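PDB 4IWK: ferritin from Pseudo-nitzschia multiseries, which oxidises ferrous iron with oxygen and probably stores it as ferric hydroxide inside the 24-subunit shell it forms. Local coordinates for residues A[9-14]-A[65-71]; A[102-106]-A[121-125]. One frame throughout, in Å; residues are numbered along the deposited sequence. Where two conformers were deposited one is given.

Interaction 1: A[9-14]-A[65-71]; sequences FNRQVT and IPIELQA
Phe9 and Ile65 meet where the loop after helix 36-62 runs over helix 3-32 of the ferritin four-helix bundle. This loop starts the long crossover that leads to helix 84-111. Ile65 CD1 sits over one face of the Phe9 ring. It lies 4.2 Å from the ring centroid and 17° off the normal, a CH-pi contact displaced toward the CD1 side of the ring. Ile67 reaches the same ring from a different direction. Its CD1 lies near the ring plane, at the edge, 4.4 Å from Phe9 CD2. That methyl also meets Val13 CG2 tip to tip at 4.1 Å. One turn of helix thus gives Ile67 two partners, Phe9 and Val13. The other Val13 methyl, CG1, faces Leu69 CD2 at 4.2 Å.

Midway along the contact, water 1 donates to Asn10 O, 3.0 Å away, and also to Glu68 O, so it bridges the helix and loop backbones. Toward Ala71 the contact becomes polar and more exposed. There the side chains of Thr14 and Gln70 cross at about a right angle, and Thr14 OG1 donates to Gln70 OE1 over a short 2.5 Å. The bond lies in the carbonyl plane and on a lone pair, with a C=O...donor angle of 119°.

Further out, the Phe9 ring meets that of Phe56, and Ala60 touches Phe9, Ile65 and Ile67. Ile28 and Leu24 of a second subunit pack on Ile67 and Leu69, so the loop is held between its own bundle and a neighbour.

The hydroxyl of Thr14 is itself positioned twice. Its chi1 of -54° sets OG1 beside the backbone N, on the loop side. There it accepts from water 2 at 2.8 Å, and water 2 in turn accepts from Gln70 N at 2.9 Å.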
loop_
_atom_site.group_PDB
_atom_site.type_symbol
_atom_site.label_atom_id
_atom_site.label_comp_id
_atom_site.label_asym_id
_atom_site.label_seq_id
_atom_site.Cartn_x
_atom_site.Cartn_y
_atom_site.Cartn_z
ATOM N N PHE A 9 5.141 45.634 33.955
ATOM C CA PHE A 9 4.552 44.659 33.020
ATOM C C PHE A 9 4.106 45.346 31.752
ATOM O O PHE A 9 4.455 44.935 30.636
ATOM C CB PHE A 9 3.433 43.864 33.727
ATOM C CG PHE A 9 3.216 42.498 33.132
ATOM C CD1 PHE A 9 3.686 41.345 33.812
ATOM C CD2 PHE A 9 2.583 42.388 31.896
ATOM C CE1 PHE A 9 3.491 40.075 33.228
ATOM C CE2 PHE A 9 2.378 41.125 31.328
ATOM C CZ PHE A 9 2.861 40.003 32.015
ATOM N N ASN A 10 3.372 46.445 31.880
ATOM C CA ASN A 10 2.990 47.288 30.758
ATOM C C ASN A 10 4.259 47.733 29.971
ATOM O O ASN A 10 4.288 47.650 28.695
ATOM C CB ASN A 10 2.161 48.465 31.312
ATOM C CG ASN A 10 1.231 49.072 30.286
ATOM O OD1 ASN A 10 1.330 50.277 29.956
ATOM N ND2 ASN A 10 0.362 48.238 29.713
ATOM N N ARG A 11 5.286 48.214 30.657
ATOM C CA ARG A 11 6.516 48.634 29.973
ATOM C C ARG A 11 7.152 47.456 29.143
ATOM O O ARG A 11 7.876 47.667 28.183
ATOM C CB ARG A 11 7.558 49.234 30.917
ATOM C CG ARG A 11 7.298 50.679 31.338
ATOM C CD ARG A 11 7.799 50.874 32.765
ATOM N NE ARG A 11 8.427 52.161 33.007
ATOM C CZ ARG A 11 9.701 52.315 33.363
ATOM N NH1 ARG A 11 10.498 51.257 33.541
ATOM N NH2 ARG A 11 10.190 53.536 33.552
ATOM N N GLN A 12 6.987 46.230 29.637
ATOM C CA GLN A 12 7.666 45.096 28.988
ATOM C C GLN A 12 7.017 44.928 27.586
ATOM O O GLN A 12 7.739 44.613 26.586
ATOM C CB GLN A 12 7.556 43.747 29.763
ATOM C CG GLN A 12 8.425 42.660 29.138
ATOM C CD GLN A 12 9.916 43.031 29.195
ATOM O OE1 GLN A 12 10.335 43.720 30.138
ATOM N NE2 GLN A 12 10.698 42.629 28.224
ATOM N N VAL A 13 5.703 45.074 27.504
ATOM C CA VAL A 13 5.038 44.967 26.202
ATOM C C VAL A 13 5.595 46.038 25.297
ATOM O O VAL A 13 5.941 45.767 24.134
ATOM C CB VAL A 13 3.504 45.174 26.303
ATOM C CG1 VAL A 13 2.865 45.235 24.916
ATOM C CG2 VAL A 13 2.863 44.046 27.143
ATOM N N THR A 14 5.676 47.269 25.815
ATOM C CA THR A 14 6.286 48.326 24.999
ATOM C C THR A 14 7.715 48.007 24.532
ATOM O O THR A 14 8.054 48.244 23.359
ATOM C CB THR A 14 6.332 49.648 25.780
ATOM O OG1 THR A 14 5.018 49.900 26.215
ATOM C CG2 THR A 14 6.802 50.831 24.830
ATOM N N ILE A 65 -4.076 42.057 34.695
ATOM C CA ILE A 65 -3.106 43.129 34.724
ATOM C C ILE A 65 -3.568 44.070 33.568
ATOM O O ILE A 65 -3.490 43.693 32.423
ATOM C CB ILE A 65 -1.677 42.594 34.503
ATOM C CG1 ILE A 65 -1.252 41.713 35.725
ATOM C CG2 ILE A 65 -0.680 43.760 34.307
ATOM C CD1 ILE A 65 0.076 40.951 35.512
ATOM N N PRO A 66 -3.950 45.287 33.855
ATOM C CA PRO A 66 -4.566 46.042 32.746
ATOM C C PRO A 66 -3.448 46.519 31.795
ATOM O O PRO A 66 -2.390 46.961 32.228
ATOM C CB PRO A 66 -5.231 47.230 33.479
ATOM C CG PRO A 66 -5.371 46.806 34.905
ATOM C CD PRO A 66 -4.178 45.915 35.191
ATOM N N ILE A 67 -3.654 46.400 30.503
ATOM C CA ILE A 67 -2.662 46.790 29.539
ATOM C C ILE A 67 -3.164 48.093 28.897
ATOM O O ILE A 67 -4.298 48.079 28.463
ATOM C CB ILE A 67 -2.509 45.703 28.415
ATOM C CG1 ILE A 67 -1.835 44.433 28.987
ATOM C CG2 ILE A 67 -1.648 46.210 27.268
ATOM C CD1 ILE A 67 -0.387 44.654 29.508
ATOM N N GLU A 68 -2.341 49.117 28.898
ATOM C CA GLU A 68 -2.558 50.331 28.091
ATOM C C GLU A 68 -1.380 50.359 27.107
ATOM O O GLU A 68 -0.232 50.540 27.509
ATOM C CB GLU A 68 -2.513 51.542 29.012
ATOM C CG GLU A 68 -3.718 52.414 28.795
ATOM C CD GLU A 68 -4.911 51.940 29.628
ATOM O OE1 GLU A 68 -4.853 51.998 30.882
ATOM O OE2 GLU A 68 -5.908 51.522 29.029
ATOM N N LEU A 69 -1.723 50.162 25.814
ATOM C CA LEU A 69 -0.711 50.154 24.762
ATOM C C LEU A 69 -0.118 51.522 24.568
ATOM O O LEU A 69 -0.874 52.493 24.471
ATOM C CB LEU A 69 -1.323 49.635 23.421
ATOM C CG LEU A 69 -1.811 48.164 23.334
ATOM C CD1 LEU A 69 -2.349 47.858 21.928
ATOM C CD2 LEU A 69 -0.586 47.268 23.647
ATOM N N GLN A 70 1.174 51.606 24.660
ATOM C CA GLN A 70 1.897 52.873 24.489
ATOM C C GLN A 70 2.340 53.030 23.041
ATOM O O GLN A 70 2.312 52.063 22.188
ATOM C CB GLN A 70 3.135 53.009 25.384
ATOM C CG GLN A 70 2.832 52.629 26.868
ATOM C CD GLN A 70 4.096 52.719 27.767
ATOM O OE1 GLN A 70 4.993 51.799 27.886
ATOM N NE2 GLN A 70 4.182 53.880 28.451
ATOM N N ALA A 71 2.719 54.258 22.744
ATOM C CA ALA A 71 3.371 54.458 21.457
ATOM C C ALA A 71 4.554 53.525 21.285
ATOM O O ALA A 71 5.329 53.310 22.248
ATOM C CB ALA A 71 3.826 55.930 21.303
HETATM O O HOH W 1 1.640 47.955 27.347
HETATM O O HOH W 2 2.568 49.133 25.099
#

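Interaction 2: A[102-106]-A[121-125]; sequences LLNLA and LNPFH
The imidazole of His125 is turned edge-on to helix 84-111. The methyl of Ala106 and the backbone O of Leu102 both lie near its plane, at the rim. Leu103 CD2 approaches it obliquely. The backbone O of Leu121, one turn earlier in the same helix, lies over one face. The Phe124 ring leads away from helix 84-111 and meets the rings of Phe56 and Phe120. Phe124 meets Leu102 CD1 through CB, at 4.0 Å.

This is helix-helix packing inside the ferritin four-helix bundle. Segments 102-106 and 121-125 run nearly antiparallel, at 150°, with their axes 10.7 Å apart. Leu121 fills the space between them with both branches. Its CD1 sits against Ala106, 3.6 Å from CA and 3.7 Å from CB of that residue. The small alanine lets the leucine come close to the backbone. Leu121 CD2 is shared by two leucines, lying 3.8 Å from Leu105 CD2 and 4.1 Å from Leu102 CD2. Leu105 CG stands anti to its own backbone N (chi1 -179°), and this carries its CD2 to that meeting point. With an alanine at Leu121, a gap would probably open beside Ala106, and the CD2 methyls of Leu102 and Leu105 would lose their shared partner.

Helix 115-145 is kinked at Pro123 and Phe124. Pro123 has no N-H to give, and Phe124 N makes a weak bond to Leu121 O. The regular pattern resumes with the bond from His125 N to Leu121 O. Phe56 covers Leu102, Leu105 and Leu121 from helix 36-62. Phe115 of a third subunit packs on Leu103 and Ala106. No hydrogen bond crosses between the two segments, so van der Waals packing, mainly of aliphatic side chains, carries the pairing.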
loop_
_atom_site.group_PDB
_atom_site.type_symbol
_atom_site.label_atom_id
_atom_site.label_comp_id
_atom_site.label_asym_id
_atom_site.label_seq_id
_atom_site.Cartn_x
_atom_site.Cartn_y
_atom_site.Cartn_z
ATOM N N LEU A 102 13.409 42.705 31.458
ATOM C CA LEU A 102 12.863 41.468 32.001
ATOM C C LEU A 102 13.355 41.262 33.422
ATOM O O LEU A 102 12.593 40.734 34.262
ATOM C CB LEU A 102 13.266 40.211 31.148
ATOM C CG LEU A 102 12.427 40.112 29.872
ATOM C CD1 LEU A 102 13.069 39.106 28.880
ATOM C CD2 LEU A 102 10.958 39.714 30.177
ATOM N N LEU A 103 14.639 41.519 33.648
ATOM C CA LEU A 103 15.173 41.356 35.050
ATOM C C LEU A 103 14.559 42.416 35.957
ATOM O O LEU A 103 14.208 42.075 37.084
ATOM C CB LEU A 103 16.740 41.426 35.045
ATOM C CG LEU A 103 17.437 40.215 34.356
ATOM C CD1 LEU A 103 18.938 40.513 34.336
ATOM C CD2 LEU A 103 17.257 38.792 34.930
ATOM N N ASN A 104 14.256 43.613 35.462
ATOM C CA ASN A 104 13.551 44.603 36.308
ATOM C C ASN A 104 12.170 44.162 36.704
ATOM O O ASN A 104 11.716 44.329 37.868
ATOM C CB ASN A 104 13.400 45.964 35.591
ATOM C CG ASN A 104 14.708 46.717 35.489
ATOM O OD1 ASN A 104 15.663 46.413 36.183
ATOM N ND2 ASN A 104 14.768 47.658 34.536
ATOM N N LEU A 105 11.457 43.620 35.722
ATOM C CA LEU A 105 10.118 43.076 35.982
ATOM C C LEU A 105 10.208 41.910 36.979
ATOM O O LEU A 105 9.365 41.864 37.915
ATOM C CB LEU A 105 9.505 42.577 34.619
ATOM C CG LEU A 105 8.164 42.023 34.723
ATOM C CD1 LEU A 105 7.103 42.907 35.470
ATOM C CD2 LEU A 105 7.688 41.695 33.256
ATOM N N ALA A 106 11.146 40.956 36.785
ATOM C CA ALA A 106 11.288 39.858 37.721
ATOM C C ALA A 106 11.632 40.373 39.158
ATOM O O ALA A 106 11.156 39.764 40.130
ATOM C CB ALA A 106 12.344 38.827 37.311
ATOM N N LEU A 121 7.883 34.353 33.679
ATOM C CA LEU A 121 9.082 34.978 33.119
ATOM C C LEU A 121 10.202 33.969 32.862
ATOM O O LEU A 121 11.079 34.206 32.000
ATOM C CB LEU A 121 9.608 36.095 34.031
ATOM C CG LEU A 121 8.656 37.264 34.304
ATOM C CD1 LEU A 121 9.299 38.248 35.239
ATOM C CD2 LEU A 121 8.433 37.938 32.914
ATOM N N ASN A 122 10.217 32.844 33.571
ATOM C CA ASN A 122 11.387 31.956 33.440
ATOM C C ASN A 122 11.820 31.571 32.048
ATOM O O ASN A 122 13.019 31.699 31.701
ATOM C CB ASN A 122 11.176 30.723 34.389
ATOM C CG ASN A 122 11.425 31.055 35.799
ATOM O OD1 ASN A 122 10.895 30.308 36.676
ATOM N ND2 ASN A 122 12.043 32.108 36.100
ATOM N N PRO A 123 10.922 31.184 31.148
ATOM C CA PRO A 123 11.402 30.831 29.796
ATOM C C PRO A 123 11.887 32.030 29.044
ATOM O O PRO A 123 12.757 31.862 28.168
ATOM C CB PRO A 123 10.140 30.280 29.080
ATOM C CG PRO A 123 9.092 30.128 30.162
ATOM C CD PRO A 123 9.561 30.681 31.471
ATOM N N PHE A 124 11.409 33.215 29.384
ATOM C CA PHE A 124 11.977 34.419 28.742
ATOM C C PHE A 124 13.368 34.712 29.266
ATOM O O PHE A 124 14.263 35.170 28.501
ATOM C CB PHE A 124 11.074 35.663 29.043
ATOM C CG PHE A 124 9.673 35.543 28.362
ATOM C CD1 PHE A 124 9.530 35.938 27.020
ATOM C CD2 PHE A 124 8.598 34.961 28.999
ATOM C CE1 PHE A 124 8.282 35.763 26.376
ATOM C CE2 PHE A 124 7.352 34.817 28.408
ATOM C CZ PHE A 124 7.197 35.203 27.083
ATOM N N HIS A 125 13.608 34.446 30.579
ATOM C CA HIS A 125 14.986 34.645 31.033
ATOM C C HIS A 125 15.981 33.789 30.247
ATOM O O HIS A 125 17.084 34.261 29.852
ATOM C CB HIS A 125 15.062 34.298 32.568
ATOM C CG HIS A 125 14.350 35.293 33.412
ATOM N ND1 HIS A 125 13.464 34.951 34.435
ATOM C CD2 HIS A 125 14.346 36.636 33.334
ATOM C CE1 HIS A 125 13.016 36.081 35.003
ATOM N NE2 HIS A 125 13.511 37.097 34.314
#

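In the fold
Interactions 1 and 2 have centres 15 Å apart and share one bundle. They touch through helix 3-32. Gln12 NE2 packs on Leu102 CG at 3.5 Å, and Phe9 N lies 3.7 Å from Leu105 CD1. Phe56 joins them as well, meeting both the Phe9 and the Phe124 rings. Gln12 also leads to the iron site: it hydrogen-bonds to Ser101 and to Glu16, a ligand of a bound iron together with Glu49 and His52. The side chain of Leu102 is about 6 Å from a bound iron. The side chain of Val13 is about 10 Å from a bound iron. Interaction 2 is therefore nearer to the iron. Both contacts touch neighbours, interaction 1 a second subunit and interaction 2 a third.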